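Local coordinates for SPbeta prophage-derived aminoglycoside N(3')-acetyltransferase-like protein YokD (Bacillus subtilis, PDB 2NYG) that binds coenzyme A and is probably an N-acetyltransferase of the antibiotic-modifying family that may contribute to antibiotic resistance, at residues Thr9-Thr14 against Ile42-Asn46; Ile18-Lys23 against Ala55-Val59; Pro150-Gly154 against Lys212-Leu217. One frame throughout, in Å; residues are numbered along the deposited sequence.

Contacts 1 and 2 lie on the same side of the chain's centre, their own centres about 14 Å apart. They touch where Ile42 CG2 packs on Ile18 CD1. Their segments alternate along the sequence: the 9-14 loop leads into helix 15-25, and the 42-46 loop into helix 48-60. The N-terminal part is joined twice to the loop and helix after strand 32-37, first through the loops, where 42-46 binds the coenzyme A adenine, then between the helices. Contact 3 comes later in the chain and on the opposite side of its centre. It joins a loop to strand 208-217 of the smaller, three-stranded sheet. Its centre lies about 41 Å from contact 1's and about 36 Å from contact 2's.

Contact 1 (Thr9-Thr14 against Ile42-Asn46); sequences TTFPRT and IGWVN. With COA (coenzyme A), chain G.
Arg13 and Val45 form a single beta bridge, their CA atoms 4.4 Å apart, with the two chains running in roughly the same direction. Arg13 N donates to Trp44 O at 3.0 Å. Asn46 N donates to Arg13 O at 2.9 Å. Arg13 is therefore gripped through both its N-H and its carbonyl.

Thr9 adds a side-chain bond. Its OG1 lies beside its own backbone N, chi1 -50°, and accepts Trp44 N at 2.9 Å in a nearly straight bond, 164° at the hydrogen. The same OG1 is also bonded to Ile5 O, which links the loop to helix 3-7. Pro12 meets the indole at its edge, with CB 3.5 Å from Trp44 CZ3. Trp90 of the second subunit packs on Pro12. The Arg13 chain bends at chi2, -67°, and passes the backbone of Ile42 and Gly43. Arg13 CG lies 4.0 Å from Ile42 CG2. Its NE comes near Ile42 O, but the angle is too poor for a hydrogen bond. Asn46 ND2 bonds to Ile94 O and Ser97 OG of the second subunit. Thr14 stands at the N-cap of helix 15-25.

The 42-46 loop belongs to the coenzyme A site. Val45 N donates to N1A of the cofactor at 2.9 Å, and N6A donates to Val45 O at 2.8 Å. This pair of backbone bonds matches both the acceptor and the donor on that edge of adenine. Trp44 and Asn46, on either side of Val45, are held by Thr9 and Arg13. The 9-14 loop thus acts as a second shell that probably helps fix the adenine-reading backbone at the dimer interface.

Contact 2 (Ile18-Lys23 against Ala55-Val59); sequences ITEDLK and ALIDV
Ala55 CB sits between two side chains of helix 15-25. Ile18 CG2 touches Ala55 CB at 3.6 Å, and Thr19 OG1 lies 3.5 Å from Ala55 CB. One turn further on, Val59 takes over. Val59 CG2 meets the methyl CG2 of Thr19 at 3.7 Å and Leu22 CB at 3.9 Å, while its CG1 lies alongside the aliphatic part of Lys23. Leu22 reaches across with one branch: CD1 comes to 3.7 Å from the backbone Ala55 O and also nears Leu56 CG.

Thr19 shows how the torsions sort these partners. Its CG2 is anti to the backbone N and faces Val59. Its OG1, at chi1 -72°, lies beside that N and bonds to Lys15 O one turn back.

The two segments cross at -52°, with their axes 8.9 Å apart at closest approach. The small Ala55 lies where the backbones come close, its CA 4.8 Å from that of Thr19. Further out, Val242 of strand 238-242 supports Ile18 and Leu22, and Leu27 packs on Leu56 and Val59. Helix 48-60 is the connection between the parallel neighbours 32-37 and 65-69, a beta-alpha-beta crossover.

The contact is held by apolar surfaces. The Thr19 hydroxyl, set against Ala55, is satisfied by Lys15 O of its own helix, so the joint depends on shape and burial and not on polar pairing.

Contact 3 (Pro150-Gly154 against Lys212-Leu217); sequences PLEFG and KEYKEL
Leu151 lies over one face of the Tyr214 ring, toward its rim, with Leu151 CG 3.9 Å from the ring centroid in a CH-pi contact. Tyr214 reaches this place with CG between its backbone N and carbonyl carbon, chi1 59°, the crowded position. The two side chains cross at about a right angle. The Leu151 branch CD2 turns on to meet the extended Lys212 tip to tip, 3.5 Å from CD.

These residues of 212-217 belong to strand 208-217, the middle strand of a small antiparallel sheet. Lys212, Tyr214 and Glu216 pair through their backbones with strand 196-201. On the other edge Lys215 O accepts a weak hydrogen bond from Phe153 N at 3.4 Å. The 150-154 loop thus meets this strand through a single weak backbone bond and side chains.

Glu216 bends at chi2, 66°, which folds its carboxylate back beside the Phe153 backbone. The Phe153 ring and this carboxylate are turned 71° apart, with OE2 near the ring edge. Leu217 N reaches Glu216 OE2 on the anti side at 3.2 Å, and Tyr189 OH bonds to the same oxygen. Glu152 CG lies over one face of the Phe153 ring, toward its rim.

Contact 1 (Thr9-Thr14 against Ile42-Asn46)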
loop_
_atom_site.group_PDB
_atom_site.type_symbol
_atom_site.label_atom_id
_atom_site.label_comp_id
_atom_site.label_asym_id
_atom_site.label_seq_id
_atom_site.Cartn_x
_atom_site.Cartn_y
_atom_site.Cartn_z
ATOM N N THR A 9 -10.915 16.804 -14.023
ATOM C CA THR A 9 -10.986 17.533 -12.757
ATOM C C THR A 9 -10.919 19.048 -12.940
ATOM O O THR A 9 -9.897 19.593 -13.349
ATOM C CB THR A 9 -9.847 17.109 -11.801
ATOM O OG1 THR A 9 -9.813 15.681 -11.703
ATOM C CG2 THR A 9 -10.082 17.682 -10.414
ATOM N N THR A 10 -12.017 19.719 -12.617
ATOM C CA THR A 10 -12.126 21.170 -12.734
ATOM C C THR A 10 -10.988 21.859 -11.965
ATOM O O THR A 10 -10.207 22.610 -12.545
ATOM C CB THR A 10 -13.556 21.633 -12.244
ATOM O OG1 THR A 10 -13.637 23.069 -12.192
ATOM C CG2 THR A 10 -13.877 21.023 -10.882
ATOM N N PHE A 11 -10.890 21.590 -10.666
ATOM C CA PHE A 11 -9.837 22.155 -9.821
ATOM C C PHE A 11 -9.406 21.028 -8.878
ATOM O O PHE A 11 -10.154 20.076 -8.669
ATOM C CB PHE A 11 -10.368 23.354 -9.026
ATOM N N PRO A 12 -8.199 21.122 -8.294
ATOM C CA PRO A 12 -7.707 20.082 -7.385
ATOM C C PRO A 12 -8.542 19.850 -6.123
ATOM O O PRO A 12 -8.943 20.798 -5.445
ATOM C CB PRO A 12 -6.292 20.563 -7.031
ATOM C CG PRO A 12 -5.932 21.483 -8.117
ATOM C CD PRO A 12 -7.211 22.207 -8.413
ATOM N N ARG A 13 -8.793 18.584 -5.807
ATOM C CA ARG A 13 -9.530 18.244 -4.595
ATOM C C ARG A 13 -8.450 18.174 -3.513
ATOM O O ARG A 13 -7.471 17.455 -3.665
ATOM C CB ARG A 13 -10.204 16.871 -4.720
ATOM C CG ARG A 13 -10.767 16.543 -6.094
ATOM C CD ARG A 13 -11.932 17.417 -6.445
ATOM N NE ARG A 13 -12.485 17.041 -7.735
ATOM C CZ ARG A 13 -13.623 17.520 -8.228
ATOM N NH1 ARG A 13 -14.331 18.404 -7.540
ATOM N NH2 ARG A 13 -14.068 17.089 -9.403
ATOM N N THR A 14 -8.623 18.920 -2.428
ATOM C CA THR A 14 -7.644 18.916 -1.351
ATOM C C THR A 14 -8.217 18.411 -0.038
ATOM O O THR A 14 -9.430 18.255 0.115
ATOM C CB THR A 14 -7.076 20.327 -1.104
ATOM O OG1 THR A 14 -8.133 21.194 -0.688
ATOM C CG2 THR A 14 -6.438 20.883 -2.373
ATOM N N ILE A 42 -13.093 10.446 -7.051
ATOM C CA ILE A 42 -13.107 11.759 -6.432
ATOM C C ILE A 42 -12.601 12.867 -7.340
ATOM O O ILE A 42 -12.987 14.032 -7.185
ATOM C CB ILE A 42 -12.266 11.766 -5.141
ATOM C CG1 ILE A 42 -12.830 10.755 -4.146
ATOM C CG2 ILE A 42 -12.271 13.154 -4.525
ATOM C CD1 ILE A 42 -11.970 10.581 -2.924
ATOM N N GLY A 43 -11.764 12.491 -8.302
ATOM C CA GLY A 43 -11.167 13.472 -9.184
ATOM C C GLY A 43 -9.770 13.615 -8.612
ATOM O O GLY A 43 -9.526 13.167 -7.492
ATOM N N TRP A 44 -8.853 14.225 -9.349
ATOM C CA TRP A 44 -7.495 14.362 -8.849
ATOM C C TRP A 44 -7.441 15.011 -7.480
ATOM O O TRP A 44 -7.990 16.095 -7.289
ATOM C CB TRP A 44 -6.634 15.202 -9.798
ATOM C CG TRP A 44 -5.186 15.173 -9.391
ATOM C CD1 TRP A 44 -4.368 14.094 -9.423
ATOM C CD2 TRP A 44 -4.424 16.234 -8.798
ATOM N NE1 TRP A 44 -3.147 14.400 -8.886
ATOM C CE2 TRP A 44 -3.153 15.709 -8.492
ATOM C CE3 TRP A 44 -4.694 17.573 -8.489
ATOM C CZ2 TRP A 44 -2.146 16.471 -7.888
ATOM C CZ3 TRP A 44 -3.692 18.335 -7.886
ATOM C CH2 TRP A 44 -2.434 17.778 -7.593
ATOM N N VAL A 45 -6.795 14.357 -6.519
ATOM C CA VAL A 45 -6.665 14.979 -5.205
ATOM C C VAL A 45 -5.177 15.222 -4.890
ATOM O O VAL A 45 -4.347 14.333 -5.022
ATOM C CB VAL A 45 -7.350 14.141 -4.066
ATOM C CG1 VAL A 45 -8.328 13.154 -4.637
ATOM C CG2 VAL A 45 -6.334 13.456 -3.227
ATOM N N ASN A 46 -4.842 16.448 -4.513
ATOM C CA ASN A 46 -3.464 16.806 -4.177
ATOM C C ASN A 46 -3.107 16.098 -2.881
ATOM O O ASN A 46 -3.594 16.450 -1.816
ATOM C CB ASN A 46 -3.344 18.332 -4.031
ATOM C CG ASN A 46 -1.935 18.797 -3.712
ATOM O OD1 ASN A 46 -0.954 18.203 -4.138
ATOM N ND2 ASN A 46 -1.838 19.893 -2.979
HETATM N N1A COA G . -6.851 11.576 -7.225
HETATM C C2A COA G . -7.790 10.731 -7.830
HETATM N N3A COA G . -7.380 9.495 -8.287
HETATM C C4A COA G . -6.067 9.096 -8.155
HETATM C C5A COA G . -5.092 9.909 -7.547
HETATM C C6A COA G . -5.494 11.173 -7.083
HETATM N N6A COA G . -4.622 11.989 -6.505
HETATM N N7A COA G . -3.901 9.241 -7.563
HETATM C C8A COA G . -4.114 8.032 -8.161
HETATM N N9A COA G . -5.473 7.950 -8.529
HETATM C C1B COA G . -6.212 6.864 -9.216
HETATM C C2B COA G . -5.376 5.802 -9.987
HETATM O O2B COA G . -4.784 6.282 -11.213
HETATM C C3B COA G . -6.396 4.702 -10.219
HETATM O O3B COA G . -7.066 5.102 -11.455
HETATM P P3B COA G . -7.309 4.137 -12.750
HETATM O O7A COA G . -6.774 2.711 -12.466
HETATM O O8A COA G . -6.519 4.655 -13.928
HETATM O O9A COA G . -8.782 4.138 -13.073
HETATM C C4B COA G . -7.322 4.765 -8.974
HETATM O O4B COA G . -7.131 6.089 -8.426
HETATM C C5B COA G . -6.993 3.709 -7.865
HETATM O O5B COA G . -7.960 3.929 -6.794
HETATM P P1A COA G . -8.736 2.699 -6.160
HETATM O O1A COA G . -9.695 3.155 -5.109
HETATM O O2A COA G . -7.738 1.681 -5.590
HETATM O O3A COA G . -9.418 2.077 -7.404
HETATM P P2A COA G . -10.732 2.624 -8.147
HETATM O O4A COA G . -10.369 2.922 -9.558
HETATM O O5A COA G . -11.334 3.865 -7.496
HETATM O O6A COA G . -11.680 1.317 -7.932
HETATM C CBP COA G . -12.842 0.090 -6.042
HETATM C CCP COA G . -12.762 1.322 -6.993
HETATM C CDP COA G . -12.141 -1.138 -6.674
HETATM C CEP COA G . -12.186 0.520 -4.711
HETATM C CAP COA G . -14.343 -0.345 -5.931
HETATM O OAP COA G . -15.106 0.518 -6.806
HETATM C C9P COA G . -14.957 -0.267 -4.511
HETATM O O9P COA G . -16.023 0.572 -4.384
HETATM N N8P COA G . -14.519 -0.926 -3.408
HETATM C C7P COA G . -15.057 -0.639 -2.059
HETATM C C6P COA G . -14.052 -0.517 -0.904
#

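Contact 2 (Ile18-Lys23 against Ala55-Val59)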
loop_
_atom_site.group_PDB
_atom_site.type_symbol
_atom_site.label_atom_id
_atom_site.label_comp_id
_atom_site.label_asym_id
_atom_site.label_seq_id
_atom_site.Cartn_x
_atom_site.Cartn_y
_atom_site.Cartn_z
ATOM N N ILE A 18 -12.099 18.366 0.682
ATOM C CA ILE A 18 -12.710 17.070 0.924
ATOM C C ILE A 18 -13.261 17.104 2.342
ATOM O O ILE A 18 -14.304 16.527 2.619
ATOM C CB ILE A 18 -11.689 15.896 0.768
ATOM C CG1 ILE A 18 -11.386 15.665 -0.708
ATOM C CG2 ILE A 18 -12.235 14.619 1.357
ATOM C CD1 ILE A 18 -10.418 14.511 -0.965
ATOM N N THR A 19 -12.562 17.790 3.238
ATOM C CA THR A 19 -13.016 17.903 4.611
ATOM C C THR A 19 -14.347 18.630 4.588
ATOM O O THR A 19 -15.295 18.247 5.271
ATOM C CB THR A 19 -12.041 18.707 5.483
ATOM O OG1 THR A 19 -10.864 17.938 5.715
ATOM C CG2 THR A 19 -12.642 18.998 6.814
ATOM N N GLU A 20 -14.421 19.681 3.786
ATOM C CA GLU A 20 -15.637 20.457 3.699
ATOM C C GLU A 20 -16.772 19.587 3.187
ATOM O O GLU A 20 -17.810 19.501 3.821
ATOM C CB GLU A 20 -15.419 21.688 2.789
ATOM N N ASP A 21 -16.569 18.927 2.051
ATOM C CA ASP A 21 -17.597 18.073 1.467
ATOM C C ASP A 21 -18.058 17.009 2.425
ATOM O O ASP A 21 -19.236 16.713 2.502
ATOM C CB ASP A 21 -17.099 17.383 0.203
ATOM C CG ASP A 21 -16.618 18.356 -0.841
ATOM O OD1 ASP A 21 -17.253 19.411 -1.029
ATOM O OD2 ASP A 21 -15.601 18.060 -1.491
ATOM N N LEU A 22 -17.135 16.413 3.158
ATOM C CA LEU A 22 -17.522 15.380 4.096
ATOM C C LEU A 22 -18.486 15.928 5.140
ATOM O O LEU A 22 -19.461 15.258 5.491
ATOM C CB LEU A 22 -16.289 14.786 4.773
ATOM C CG LEU A 22 -15.434 13.884 3.882
ATOM C CD1 LEU A 22 -14.167 13.506 4.624
ATOM C CD2 LEU A 22 -16.212 12.648 3.489
ATOM N N LYS A 23 -18.222 17.139 5.628
ATOM C CA LYS A 23 -19.087 17.749 6.630
ATOM C C LYS A 23 -20.459 18.117 6.032
ATOM O O LYS A 23 -21.493 17.931 6.664
ATOM C CB LYS A 23 -18.417 18.992 7.229
ATOM C CG LYS A 23 -17.163 18.729 8.053
ATOM C CD LYS A 23 -16.574 20.041 8.592
ATOM C CE LYS A 23 -15.370 19.839 9.502
ATOM N NZ LYS A 23 -15.741 19.206 10.798
ATOM N N ALA A 55 -8.483 13.904 5.812
ATOM C CA ALA A 55 -9.737 14.630 5.751
ATOM C C ALA A 55 -10.757 13.838 6.561
ATOM O O ALA A 55 -11.625 14.404 7.221
ATOM C CB ALA A 55 -10.189 14.773 4.300
ATOM N N LEU A 56 -10.645 12.521 6.520
ATOM C CA LEU A 56 -11.555 11.680 7.267
ATOM C C LEU A 56 -11.284 11.841 8.743
ATOM O O LEU A 56 -12.209 11.930 9.552
ATOM C CB LEU A 56 -11.392 10.215 6.849
ATOM C CG LEU A 56 -12.293 9.814 5.680
ATOM C CD1 LEU A 56 -11.725 8.626 4.932
ATOM C CD2 LEU A 56 -13.679 9.523 6.225
ATOM N N ILE A 57 -10.004 11.890 9.085
ATOM C CA ILE A 57 -9.584 12.045 10.471
ATOM C C ILE A 57 -9.946 13.436 11.006
ATOM O O ILE A 57 -10.401 13.587 12.142
ATOM C CB ILE A 57 -8.068 11.763 10.596
ATOM C CG1 ILE A 57 -7.840 10.260 10.465
ATOM C CG2 ILE A 57 -7.534 12.273 11.899
ATOM C CD1 ILE A 57 -6.437 9.805 10.630
ATOM N N ASP A 58 -9.773 14.445 10.163
ATOM C CA ASP A 58 -10.080 15.810 10.542
ATOM C C ASP A 58 -11.540 15.968 10.890
ATOM O O ASP A 58 -11.901 16.689 11.824
ATOM C CB ASP A 58 -9.740 16.759 9.399
ATOM C CG ASP A 58 -8.289 17.139 9.385
ATOM O OD1 ASP A 58 -7.494 16.431 10.050
ATOM O OD2 ASP A 58 -7.953 18.140 8.709
ATOM N N VAL A 59 -12.387 15.283 10.136
ATOM C CA VAL A 59 -13.805 15.389 10.361
ATOM C C VAL A 59 -14.231 14.579 11.564
ATOM O O VAL A 59 -14.786 15.125 12.518
ATOM C CB VAL A 59 -14.576 14.944 9.113
ATOM C CG1 VAL A 59 -16.073 15.050 9.355
ATOM C CG2 VAL A 59 -14.171 15.811 7.934
#

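Contact 3 (Pro150-Gly154 against Lys212-Leu217)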
loop_
_atom_site.group_PDB
_atom_site.type_symbol
_atom_site.label_atom_id
_atom_site.label_comp_id
_atom_site.label_asym_id
_atom_site.label_seq_id
_atom_site.Cartn_x
_atom_site.Cartn_y
_atom_site.Cartn_z
ATOM N N PRO A 150 -12.723 -13.993 15.567
ATOM C CA PRO A 150 -12.559 -15.445 15.471
ATOM C C PRO A 150 -12.437 -15.890 14.003
ATOM O O PRO A 150 -12.937 -15.231 13.095
ATOM C CB PRO A 150 -13.808 -15.962 16.130
ATOM C CG PRO A 150 -14.817 -14.974 15.685
ATOM C CD PRO A 150 -14.135 -13.629 15.755
ATOM N N LEU A 151 -11.778 -17.011 13.751
ATOM C CA LEU A 151 -11.637 -17.467 12.374
ATOM C C LEU A 151 -12.974 -17.882 11.756
ATOM O O LEU A 151 -13.316 -17.478 10.652
ATOM C CB LEU A 151 -10.670 -18.639 12.316
ATOM C CG LEU A 151 -10.268 -19.046 10.910
ATOM C CD1 LEU A 151 -9.554 -17.892 10.221
ATOM C CD2 LEU A 151 -9.371 -20.261 10.983
ATOM N N GLU A 152 -13.708 -18.712 12.486
ATOM C CA GLU A 152 -15.004 -19.225 12.063
ATOM C C GLU A 152 -16.055 -18.131 11.911
ATOM O O GLU A 152 -16.343 -17.390 12.855
ATOM C CB GLU A 152 -15.495 -20.271 13.068
ATOM C CG GLU A 152 -16.671 -21.097 12.596
ATOM C CD GLU A 152 -17.078 -22.170 13.598
ATOM O OE1 GLU A 152 -17.698 -21.819 14.629
ATOM O OE2 GLU A 152 -16.771 -23.361 13.356
ATOM N N PHE A 153 -16.632 -18.060 10.712
ATOM C CA PHE A 153 -17.649 -17.078 10.380
ATOM C C PHE A 153 -16.970 -15.726 10.306
ATOM O O PHE A 153 -16.715 -15.219 9.223
ATOM C CB PHE A 153 -18.761 -17.128 11.430
ATOM C CG PHE A 153 -19.464 -18.461 11.479
ATOM C CD1 PHE A 153 -19.661 -19.125 12.688
ATOM C CD2 PHE A 153 -19.886 -19.076 10.295
ATOM C CE1 PHE A 153 -20.267 -20.393 12.712
ATOM C CE2 PHE A 153 -20.487 -20.330 10.307
ATOM C CZ PHE A 153 -20.676 -20.991 11.513
ATOM N N GLY A 154 -16.646 -15.155 11.456
ATOM C CA GLY A 154 -15.951 -13.876 11.477
ATOM C C GLY A 154 -16.273 -12.872 10.378
ATOM O O GLY A 154 -15.417 -12.458 9.608
ATOM N N LYS A 212 -4.846 -24.037 8.101
ATOM C CA LYS A 212 -6.037 -24.392 8.854
ATOM C C LYS A 212 -7.332 -24.317 8.071
ATOM O O LYS A 212 -7.480 -23.491 7.174
ATOM C CB LYS A 212 -6.150 -23.493 10.086
ATOM C CG LYS A 212 -7.313 -23.843 10.964
ATOM C CD LYS A 212 -7.400 -22.928 12.154
ATOM C CE LYS A 212 -8.687 -23.182 12.943
ATOM N NZ LYS A 212 -8.862 -22.227 14.092
ATOM N N GLU A 213 -8.267 -25.196 8.416
ATOM C CA GLU A 213 -9.564 -25.217 7.759
ATOM C C GLU A 213 -10.642 -24.761 8.727
ATOM O O GLU A 213 -10.660 -25.149 9.895
ATOM C CB GLU A 213 -9.895 -26.614 7.258
ATOM C CG GLU A 213 -9.119 -27.015 6.033
ATOM C CD GLU A 213 -9.620 -28.321 5.455
ATOM O OE1 GLU A 213 -10.294 -29.081 6.198
ATOM O OE2 GLU A 213 -9.329 -28.588 4.268
ATOM N N TYR A 214 -11.538 -23.922 8.232
ATOM C CA TYR A 214 -12.617 -23.403 9.046
ATOM C C TYR A 214 -13.898 -23.361 8.214
ATOM O O TYR A 214 -13.864 -23.459 6.973
ATOM C CB TYR A 214 -12.249 -22.004 9.561
ATOM C CG TYR A 214 -11.973 -20.985 8.473
ATOM C CD1 TYR A 214 -12.830 -19.901 8.278
ATOM C CD2 TYR A 214 -10.873 -21.116 7.628
ATOM C CE1 TYR A 214 -12.602 -18.973 7.272
ATOM C CE2 TYR A 214 -10.634 -20.194 6.612
ATOM C CZ TYR A 214 -11.505 -19.124 6.441
ATOM O OH TYR A 214 -11.289 -18.203 5.446
ATOM N N LYS A 215 -15.029 -23.226 8.901
ATOM C CA LYS A 215 -16.313 -23.175 8.226
ATOM C C LYS A 215 -16.716 -21.726 8.013
ATOM O O LYS A 215 -16.363 -20.854 8.806
ATOM C CB LYS A 215 -17.365 -23.928 9.044
ATOM C CG LYS A 215 -17.081 -25.428 9.151
ATOM C CD LYS A 215 -18.163 -26.174 9.925
ATOM C CE LYS A 215 -17.913 -27.682 9.907
ATOM N NZ LYS A 215 -17.734 -28.187 8.517
ATOM N N GLU A 216 -17.448 -21.481 6.931
ATOM C CA GLU A 216 -17.880 -20.139 6.579
ATOM C C GLU A 216 -19.131 -20.168 5.709
ATOM O O GLU A 216 -19.382 -21.142 5.008
ATOM C CB GLU A 216 -16.764 -19.441 5.806
ATOM C CG GLU A 216 -17.041 -17.991 5.525
ATOM C CD GLU A 216 -17.076 -17.189 6.799
ATOM O OE1 GLU A 216 -15.982 -16.864 7.318
ATOM O OE2 GLU A 216 -18.192 -16.908 7.289
ATOM N N LEU A 217 -19.909 -19.096 5.735
ATOM C CA LEU A 217 -21.103 -19.028 4.906
ATOM C C LEU A 217 -20.733 -18.713 3.445
ATOM O O LEU A 217 -19.744 -18.021 3.173
ATOM C CB LEU A 217 -22.049 -17.948 5.433
ATOM C CG LEU A 217 -22.572 -18.164 6.846
ATOM C CD1 LEU A 217 -23.572 -17.081 7.195
ATOM C CD2 LEU A 217 -23.212 -19.547 6.934
#